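Local atomic coordinates of putative phosphosugar isomerase (PDB entry 3FJ1), a protein that is of unproven function but, as a protein with two SIS domains, probably binds phosphosugars or related carbohydrate derivatives and may act as an isomerase or aminotransferase. Residues P43-T48 with L71-L76; H56-L61 with F156-A160; D85-D91 with N113-A119. One frame throughout, in Å; residues are numbered along the deposited sequence.

Interaction 1: P43-T48 with L71-L76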
loop_
_atom_site.group_PDB
_atom_site.type_symbol
_atom_site.label_atom_id
_atom_site.label_comp_id
_atom_site.label_asym_id
_atom_site.label_seq_id
_atom_site.Cartn_x
_atom_site.Cartn_y
_atom_site.Cartn_z
ATOM N N PRO A 43 -17.205 12.887 13.454
ATOM C CA PRO A 43 -17.107 12.410 12.053
ATOM C C PRO A 43 -17.310 10.884 11.948
ATOM O O PRO A 43 -17.088 10.152 12.910
ATOM C CB PRO A 43 -15.678 12.794 11.643
ATOM C CG PRO A 43 -14.924 12.916 12.949
ATOM C CD PRO A 43 -15.924 13.408 13.954
ATOM N N SER A 44 -17.759 10.436 10.789
ATOM C CA SER A 44 -18.082 9.039 10.554
ATOM C C SER A 44 -17.046 8.307 9.723
ATOM O O SER A 44 -17.196 7.136 9.458
ATOM C CB SER A 44 -19.431 8.920 9.869
ATOM O OG SER A 44 -19.489 9.720 8.707
ATOM N N PHE A 45 -15.994 8.998 9.336
ATOM C CA PHE A 45 -14.890 8.311 8.672
ATOM C C PHE A 45 -13.666 9.206 8.635
ATOM O O PHE A 45 -13.700 10.389 9.004
ATOM C CB PHE A 45 -15.229 7.724 7.284
ATOM C CG PHE A 45 -15.384 8.743 6.201
ATOM C CD1 PHE A 45 -16.576 9.413 6.033
ATOM C CD2 PHE A 45 -14.339 9.012 5.332
ATOM C CE1 PHE A 45 -16.736 10.362 5.005
ATOM C CE2 PHE A 45 -14.484 9.941 4.311
ATOM C CZ PHE A 45 -15.685 10.620 4.150
ATOM N N VAL A 46 -12.554 8.548 8.320
ATOM C CA VAL A 46 -11.243 9.185 8.347
ATOM C C VAL A 46 -10.549 9.037 6.994
ATOM O O VAL A 46 -10.609 7.967 6.384
ATOM C CB VAL A 46 -10.341 8.564 9.427
ATOM C CG1 VAL A 46 -8.995 9.293 9.481
ATOM C CG2 VAL A 46 -11.037 8.585 10.815
ATOM N N ALA A 47 -9.855 10.086 6.552
ATOM C CA ALA A 47 -9.017 10.027 5.360
ATOM C C ALA A 47 -7.606 10.374 5.790
ATOM O O ALA A 47 -7.433 11.211 6.665
ATOM C CB ALA A 47 -9.483 10.992 4.280
ATOM N N THR A 48 -6.604 9.686 5.259
ATOM C CA THR A 48 -5.219 10.012 5.580
ATOM C C THR A 48 -4.515 10.527 4.317
ATOM O O THR A 48 -4.849 10.140 3.192
ATOM C CB THR A 48 -4.407 8.853 6.195
ATOM O OG1 THR A 48 -4.355 7.767 5.260
ATOM C CG2 THR A 48 -5.016 8.381 7.572
ATOM N N LEU A 71 -13.981 3.400 13.022
ATOM C CA LEU A 71 -14.114 4.305 11.896
ATOM C C LEU A 71 -13.289 3.804 10.736
ATOM O O LEU A 71 -12.121 3.489 10.909
ATOM C CB LEU A 71 -13.680 5.730 12.262
ATOM C CG LEU A 71 -14.567 6.455 13.286
ATOM C CD1 LEU A 71 -14.011 7.838 13.581
ATOM C CD2 LEU A 71 -16.020 6.557 12.804
ATOM N N PRO A 72 -13.910 3.693 9.555
ATOM C CA PRO A 72 -13.163 3.270 8.372
ATOM C C PRO A 72 -12.194 4.400 7.956
ATOM O O PRO A 72 -12.510 5.599 8.087
ATOM C CB PRO A 72 -14.262 3.016 7.348
ATOM C CG PRO A 72 -15.378 3.885 7.777
ATOM C CD PRO A 72 -15.318 3.983 9.254
ATOM N N VAL A 73 -11.024 4.016 7.471
ATOM C CA VAL A 73 -9.948 4.958 7.137
ATOM C C VAL A 73 -9.519 4.767 5.683
ATOM O O VAL A 73 -9.053 3.687 5.281
ATOM C CB VAL A 73 -8.738 4.740 8.050
ATOM C CG1 VAL A 73 -7.645 5.803 7.803
ATOM C CG2 VAL A 73 -9.178 4.747 9.546
ATOM N N ALA A 74 -9.717 5.801 4.897
ATOM C CA ALA A 74 -9.333 5.787 3.507
ATOM C C ALA A 74 -8.015 6.517 3.298
ATOM O O ALA A 74 -7.900 7.692 3.666
ATOM C CB ALA A 74 -10.415 6.474 2.658
ATOM N N SER A 75 -7.035 5.849 2.686
ATOM C CA SER A 75 -5.781 6.510 2.297
ATOM C C SER A 75 -5.953 7.181 0.928
ATOM O O SER A 75 -6.194 6.509 -0.089
ATOM C CB SER A 75 -4.632 5.494 2.222
ATOM O OG SER A 75 -3.478 6.039 1.634
ATOM N N LEU A 76 -5.864 8.505 0.915
ATOM C CA LEU A 76 -6.048 9.282 -0.278
ATOM C C LEU A 76 -4.769 9.532 -1.061
ATOM O O LEU A 76 -3.834 10.159 -0.557
ATOM C CB LEU A 76 -6.686 10.640 0.075
ATOM C CG LEU A 76 -8.100 10.695 0.677
ATOM C CD1 LEU A 76 -8.510 12.180 0.957
ATOM C CD2 LEU A 76 -9.111 9.950 -0.193
HETATM O O HOH W 1 -2.325 7.873 3.290
#

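Interaction 2: H56-L61 with F156-A160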
loop_
_atom_site.group_PDB
_atom_site.type_symbol
_atom_site.label_atom_id
_atom_site.label_comp_id
_atom_site.label_asym_id
_atom_site.label_seq_id
_atom_site.Cartn_x
_atom_site.Cartn_y
_atom_site.Cartn_z
ATOM N N HIS A 56 3.519 5.089 6.541
ATOM C CA HIS A 56 3.570 3.918 7.432
ATOM C C HIS A 56 2.967 4.315 8.786
ATOM O O HIS A 56 2.282 3.519 9.435
ATOM C CB HIS A 56 4.980 3.361 7.553
ATOM C CG HIS A 56 5.566 2.960 6.228
ATOM N ND1 HIS A 56 4.817 2.325 5.254
ATOM C CD2 HIS A 56 6.822 3.064 5.730
ATOM C CE1 HIS A 56 5.578 2.109 4.196
ATOM N NE2 HIS A 56 6.812 2.498 4.476
ATOM N N VAL A 57 3.181 5.571 9.187
ATOM C CA VAL A 57 2.518 6.106 10.356
ATOM C C VAL A 57 1.014 6.050 10.141
ATOM O O VAL A 57 0.250 5.651 11.011
ATOM C CB VAL A 57 2.962 7.524 10.680
ATOM C CG1 VAL A 57 2.111 8.045 11.879
ATOM C CG2 VAL A 57 4.482 7.550 10.976
ATOM N N CYS A 58 0.579 6.483 8.969
ATOM C CA CYS A 58 -0.851 6.465 8.635
ATOM C C CYS A 58 -1.445 5.037 8.642
ATOM O O CYS A 58 -2.548 4.813 9.137
ATOM C CB CYS A 58 -1.086 7.172 7.331
ATOM S SG CYS A 58 -0.995 8.990 7.488
ATOM N N THR A 59 -0.693 4.068 8.142
ATOM C CA THR A 59 -1.153 2.687 8.217
ATOM C C THR A 59 -1.355 2.262 9.669
ATOM O O THR A 59 -2.388 1.681 10.016
ATOM C CB THR A 59 -0.167 1.748 7.524
ATOM O OG1 THR A 59 -0.053 2.134 6.145
ATOM C CG2 THR A 59 -0.604 0.256 7.660
ATOM N N TYR A 60 -0.372 2.562 10.515
ATOM C CA TYR A 60 -0.444 2.318 11.956
ATOM C C TYR A 60 -1.713 2.966 12.560
ATOM O O TYR A 60 -2.526 2.294 13.196
ATOM C CB TYR A 60 0.843 2.852 12.586
ATOM C CG TYR A 60 1.184 2.421 13.993
ATOM C CD1 TYR A 60 0.221 2.102 14.929
ATOM C CD2 TYR A 60 2.509 2.463 14.424
ATOM C CE1 TYR A 60 0.567 1.777 16.244
ATOM C CE2 TYR A 60 2.845 2.156 15.724
ATOM C CZ TYR A 60 1.886 1.809 16.620
ATOM O OH TYR A 60 2.258 1.505 17.890
ATOM N N LEU A 61 -1.917 4.247 12.274
ATOM C CA LEU A 61 -3.058 4.964 12.788
ATOM C C LEU A 61 -4.405 4.509 12.200
ATOM O O LEU A 61 -5.413 4.650 12.887
ATOM C CB LEU A 61 -2.862 6.459 12.620
ATOM C CG LEU A 61 -1.650 7.065 13.371
ATOM C CD1 LEU A 61 -1.566 8.586 13.045
ATOM C CD2 LEU A 61 -1.705 6.789 14.879
ATOM N N PHE A 156 9.214 9.343 12.985
ATOM C CA PHE A 156 8.282 8.196 12.946
ATOM C C PHE A 156 7.590 7.952 14.308
ATOM O O PHE A 156 6.360 7.878 14.394
ATOM C CB PHE A 156 8.983 6.919 12.494
ATOM C CG PHE A 156 8.037 5.765 12.377
ATOM C CD1 PHE A 156 7.340 5.557 11.215
ATOM C CD2 PHE A 156 7.740 4.971 13.474
ATOM C CE1 PHE A 156 6.437 4.523 11.097
ATOM C CE2 PHE A 156 6.815 3.906 13.371
ATOM C CZ PHE A 156 6.147 3.700 12.164
ATOM N N VAL A 157 8.395 7.829 15.357
ATOM C CA VAL A 157 7.873 7.505 16.696
ATOM C C VAL A 157 6.934 8.568 17.210
ATOM O O VAL A 157 5.816 8.247 17.590
ATOM C CB VAL A 157 9.002 7.168 17.701
ATOM C CG1 VAL A 157 8.434 6.987 19.098
ATOM C CG2 VAL A 157 9.756 5.890 17.250
ATOM N N THR A 158 7.360 9.831 17.189
ATOM C CA THR A 158 6.529 10.934 17.683
ATOM C C THR A 158 5.264 11.183 16.844
ATOM O O THR A 158 4.219 11.527 17.401
ATOM C CB THR A 158 7.312 12.261 17.838
ATOM O OG1 THR A 158 7.853 12.675 16.580
ATOM C CG2 THR A 158 8.433 12.125 18.897
ATOM N N SER A 159 5.352 10.993 15.529
ATOM C CA SER A 159 4.157 11.097 14.665
ATOM C C SER A 159 3.094 10.086 15.122
ATOM O O SER A 159 1.895 10.412 15.288
ATOM C CB SER A 159 4.515 10.900 13.188
ATOM O OG SER A 159 5.285 12.001 12.668
ATOM N N ALA A 160 3.524 8.831 15.286
ATOM C CA ALA A 160 2.638 7.800 15.715
ATOM C C ALA A 160 2.085 8.069 17.115
ATOM O O ALA A 160 0.882 7.923 17.332
ATOM C CB ALA A 160 3.310 6.396 15.606
#

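Interaction 3: D85-D91 with N113-A119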
loop_
_atom_site.group_PDB
_atom_site.type_symbol
_atom_site.label_atom_id
_atom_site.label_comp_id
_atom_site.label_asym_id
_atom_site.label_seq_id
_atom_site.Cartn_x
_atom_site.Cartn_y
_atom_site.Cartn_z
ATOM N N ASP A 85 -7.427 17.269 -9.472
ATOM C CA ASP A 85 -8.256 18.226 -8.727
ATOM C C ASP A 85 -9.711 17.755 -8.676
ATOM O O ASP A 85 -10.625 18.508 -9.002
ATOM C CB ASP A 85 -8.163 19.627 -9.341
ATOM C CG ASP A 85 -8.747 20.703 -8.452
ATOM O OD1 ASP A 85 -8.836 20.518 -7.220
ATOM O OD2 ASP A 85 -9.094 21.763 -9.025
ATOM N N ALA A 86 -9.920 16.501 -8.279
ATOM C CA ALA A 86 -11.237 15.940 -8.163
ATOM C C ALA A 86 -11.951 16.521 -6.944
ATOM O O ALA A 86 -11.326 16.901 -5.918
ATOM C CB ALA A 86 -11.169 14.383 -8.084
ATOM N N ARG A 87 -13.271 16.609 -7.070
ATOM C CA ARG A 87 -14.131 17.025 -5.982
ATOM C C ARG A 87 -14.598 15.769 -5.268
ATOM O O ARG A 87 -15.295 14.943 -5.865
ATOM C CB ARG A 87 -15.338 17.790 -6.532
ATOM C CG ARG A 87 -14.940 19.115 -7.112
ATOM C CD ARG A 87 -14.840 20.178 -6.051
ATOM N NE ARG A 87 -14.271 21.406 -6.600
ATOM C CZ ARG A 87 -14.459 22.618 -6.077
ATOM N NH1 ARG A 87 -15.237 22.797 -5.012
ATOM N NH2 ARG A 87 -13.889 23.674 -6.648
ATOM N N LEU A 88 -14.180 15.610 -4.018
ATOM C CA LEU A 88 -14.559 14.469 -3.192
ATOM C C LEU A 88 -15.673 14.848 -2.213
ATOM O O LEU A 88 -15.887 16.027 -1.915
ATOM C CB LEU A 88 -13.338 13.923 -2.422
ATOM C CG LEU A 88 -12.173 13.389 -3.286
ATOM C CD1 LEU A 88 -11.114 12.783 -2.419
ATOM C CD2 LEU A 88 -12.678 12.359 -4.270
ATOM N N ARG A 89 -16.408 13.837 -1.768
ATOM C CA ARG A 89 -17.456 14.004 -0.771
ATOM C C ARG A 89 -16.832 13.678 0.565
ATOM O O ARG A 89 -16.728 12.509 0.944
ATOM C CB ARG A 89 -18.638 13.100 -1.101
ATOM C CG ARG A 89 -19.266 13.550 -2.402
ATOM C CD ARG A 89 -20.226 12.553 -3.022
ATOM N NE ARG A 89 -21.282 12.135 -2.102
ATOM C CZ ARG A 89 -22.410 11.533 -2.478
ATOM N NH1 ARG A 89 -22.674 11.313 -3.759
ATOM N NH2 ARG A 89 -23.296 11.186 -1.560
ATOM N N LEU A 90 -16.385 14.725 1.271
ATOM C CA LEU A 90 -15.684 14.552 2.541
ATOM C C LEU A 90 -16.347 15.223 3.762
ATOM O O LEU A 90 -15.714 15.369 4.817
ATOM C CB LEU A 90 -14.223 14.989 2.398
ATOM C CG LEU A 90 -13.382 14.151 1.426
ATOM C CD1 LEU A 90 -11.979 14.765 1.231
ATOM C CD2 LEU A 90 -13.268 12.743 1.933
ATOM N N ASP A 91 -17.626 15.599 3.628
ATOM C CA ASP A 91 -18.378 16.133 4.750
ATOM C C ASP A 91 -18.388 14.992 5.790
ATOM O O ASP A 91 -18.419 13.825 5.433
ATOM C CB ASP A 91 -19.828 16.474 4.327
ATOM C CG ASP A 91 -19.914 17.600 3.280
ATOM O OD1 ASP A 91 -19.146 18.593 3.302
ATOM O OD2 ASP A 91 -20.812 17.507 2.413
ATOM N N ASN A 113 -7.561 20.461 -0.481
ATOM C CA ASN A 113 -8.762 20.010 -1.186
ATOM C C ASN A 113 -9.722 19.290 -0.258
ATOM O O ASN A 113 -10.956 19.430 -0.372
ATOM C CB ASN A 113 -8.411 19.109 -2.395
ATOM C CG ASN A 113 -8.030 19.925 -3.651
ATOM O OD1 ASN A 113 -7.701 21.128 -3.558
ATOM N ND2 ASN A 113 -8.047 19.271 -4.822
ATOM N N ALA A 114 -9.160 18.480 0.628
ATOM C CA ALA A 114 -9.983 17.758 1.610
ATOM C C ALA A 114 -10.853 18.749 2.412
ATOM O O ALA A 114 -12.044 18.505 2.596
ATOM C CB ALA A 114 -9.109 16.936 2.530
ATOM N N GLY A 115 -10.234 19.828 2.905
ATOM C CA GLY A 115 -10.931 20.907 3.630
ATOM C C GLY A 115 -11.983 21.578 2.768
ATOM O O GLY A 115 -13.123 21.759 3.184
ATOM N N ARG A 116 -11.603 21.940 1.544
ATOM C CA ARG A 116 -12.528 22.511 0.587
ATOM C C ARG A 116 -13.755 21.597 0.420
ATOM O O ARG A 116 -14.889 22.063 0.335
ATOM C CB ARG A 116 -11.815 22.671 -0.773
ATOM C CG ARG A 116 -12.666 23.255 -1.943
ATOM C CD ARG A 116 -12.057 22.947 -3.296
ATOM N NE ARG A 116 -12.086 21.526 -3.633
ATOM C CZ ARG A 116 -11.428 20.976 -4.657
ATOM N NH1 ARG A 116 -10.691 21.726 -5.451
ATOM N NH2 ARG A 116 -11.485 19.671 -4.881
ATOM N N ASP A 117 -13.509 20.292 0.385
ATOM C CA ASP A 117 -14.549 19.288 0.178
ATOM C C ASP A 117 -15.254 18.747 1.436
ATOM O O ASP A 117 -15.982 17.721 1.362
ATOM C CB ASP A 117 -13.981 18.173 -0.677
ATOM C CG ASP A 117 -13.589 18.654 -2.067
ATOM O OD1 ASP A 117 -14.035 19.748 -2.479
ATOM O OD2 ASP A 117 -12.811 17.934 -2.739
ATOM N N GLY A 118 -15.070 19.460 2.550
ATOM C CA GLY A 118 -15.831 19.226 3.783
ATOM C C GLY A 118 -15.180 18.620 4.993
ATOM O O GLY A 118 -15.820 18.563 6.050
ATOM N N ALA A 119 -13.942 18.155 4.860
ATOM C CA ALA A 119 -13.272 17.442 5.952
ATOM C C ALA A 119 -12.747 18.410 7.003
ATOM O O ALA A 119 -12.487 19.593 6.696
ATOM C CB ALA A 119 -12.108 16.590 5.425
HETATM O O HOH W 2 -9.102 16.654 -4.615
HETATM O O HOH W 3 -16.324 20.872 -3.035
#

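Interaction 1: P43-T48 with L71-L76
Val-46 and Thr-48 stitch their strand to the chain from Pro-72 to Leu-76 through four backbone hydrogen bonds. Val-46 N gives to Pro-72 O, and Ala-74 N returns a bond of 2.8 Å to Val-46 O; Thr-48 N then gives to Ala-74 O, and Leu-76 N to Thr-48 O. Val-46, Val-73, Thr-48 and Ser-75 share one face of the sheet. The two valines run abreast, whereas methyl CG2 of Thr-48 comes across Val-73 and meets its CG1 at 3.7 Å. These strands, 22° apart, are the parallel pair of a beta-alpha-beta unit, and connecting helix 53-69 packs on Thr-48 and Val-73. With OG1 set between its backbone N and carbonyl carbon (chi1 61°), Thr-48 shares a water with Ser-75 OG, 2.8 Å from Thr-48 OG1. Leu-71 crosses Val-46 at about a right angle, CD1 lying 4.1 Å from Val-46 CG2, while Trp-170 of helix 153-171 also packs on it. With an alanine here the whole isobutyl end is gone, which is likely to leave a gap between Val-46 CG2 and Trp-170. On the other face, Ala-47 CB meets Leu-76 CD1 at 3.7 Å. Farther out, Glu-66 OE2 accepts a hydrogen bond from Val-73 N, and Phe-45 packs on Pro-72 of the second subunit.

Interaction 2: H56-L61 with F156-A160
Val-57 and Phe-156 reach past one another from their two helices, the valine's CG2 coming 3.5 Å from ring atom CD1 of Phe-156. The two methyls divide the work, though both lie near Ser-159 CB. CG1, anti to the backbone N (chi1 176°), reaches the neighbouring turn of helix 153-171, 3.8 Å from Ala-160 N, leaving CG2 to meet the phenyl ring. Because Phe-156 CG is likewise anti to its own backbone N (chi1 -177°), the ring extends toward helix 53-69, where His-56 CB lies at its edge, 4.0 Å from CE1. Here two helices of the first SIS domain, a three-layer alpha/beta fold, run in the same general direction, 34° apart; the axes of 56-61 and 156-160 pass 9.7 Å from each other. The small Ala-160 lets Tyr-60 draw near, so that Tyr-60 CD2 stands 4.2 Å from Ala-160 CB. Phe-156 CZ meets the edge of the tyrosine ring more loosely. The next residue of helix 53-69, Leu-61, rests its CD2 3.7 Å from Ala-160 O. No hydrogen bond links the two segments. The polar ends turn to other partners: Tyr-60 OH bonds Leu-306 O, and Ser-159 OG bonds Thr-155 O within its own helix. Helices 217-231 and 308-326 pack against Tyr-60 and Phe-156.

Interaction 3: D85-D91 with N113-A119
Between Asp-85 and Asp-91 the chain runs in an irregular, extended course past the C-terminal end of helix 105-116, bonded there backbone to backbone by Leu-90 N to Asp-117 O at 3.0 Å. Among the side chains, Arg-116 is the centre. Its guanidinium grips Asp-117 side-on, NE giving to OD1 and NH2 to OD2, while NH1 makes a salt bridge with Asp-85 OD1 at 2.8 Å, on the syn side of that carboxylate. The same Asp-85 oxygen accepts a more bent bond, 134° at the hydrogen, from Asn-113 ND2, which approaches nearly along the C-O direction. With bonds on several sides, the Arg-116 group is held against rotation, and its faces are occupied too. Asn-113 CG lies against one, toward its rim; on the other the guanidinium of Arg-87 lies flat, the planes 1° apart and the centres 3.7 Å. This pairing of like charges is probably eased by the nearby carboxylates. A bend at chi2 (-84°) folds Arg-87 back over its partner, and a water connects its NH1 with Asp-117 OD1. The helix ends here in a Schellman motif: Ala-119 N bonds Ala-114 O, and Gly-118 N bonds Gly-115 O. Gly-118 is the C-prime residue, with positive phi; a CB there would jam against the preceding carbonyl O, which alone calls for glycine, and would clash with Asp-91 OD1. Asp-117 also ties down the loop, as OD2 accepts Leu-88 N at 3.0 Å from the face of its plane opposite to Arg-116 NH2. A second water joins Ala-86 O and Asn-113 ND2. Beside the polar cluster Leu-90 points toward the helix end; its CD1 lies 3.6 Å from Ala-114 CA, and its CB packs on Ala-119 CB. Beyond the contact, Arg-89 forms a salt bridge with Asp-42 of the second subunit.

From the N terminus, strand 45-49 comes first and interaction 1 closes the earliest loop, pairing it with strand 73-75, which follows helix 53-69 in the chain. That helix lies inside this loop, yet its partner follows much later, so interactions 1 and 2 cross along the chain; they touch where Thr-48 meets Cys-58. Interaction 3 opens after interaction 1 has closed, joining the loop before strand 93-99 to the end of helix 105-116, and is nested within the long loop that interaction 2 closes at helix 153-171. Phe-45 and Leu-76 pack on residues 88-91, bringing interaction 3 against the outer strand pair, and both contacts touch the second subunit.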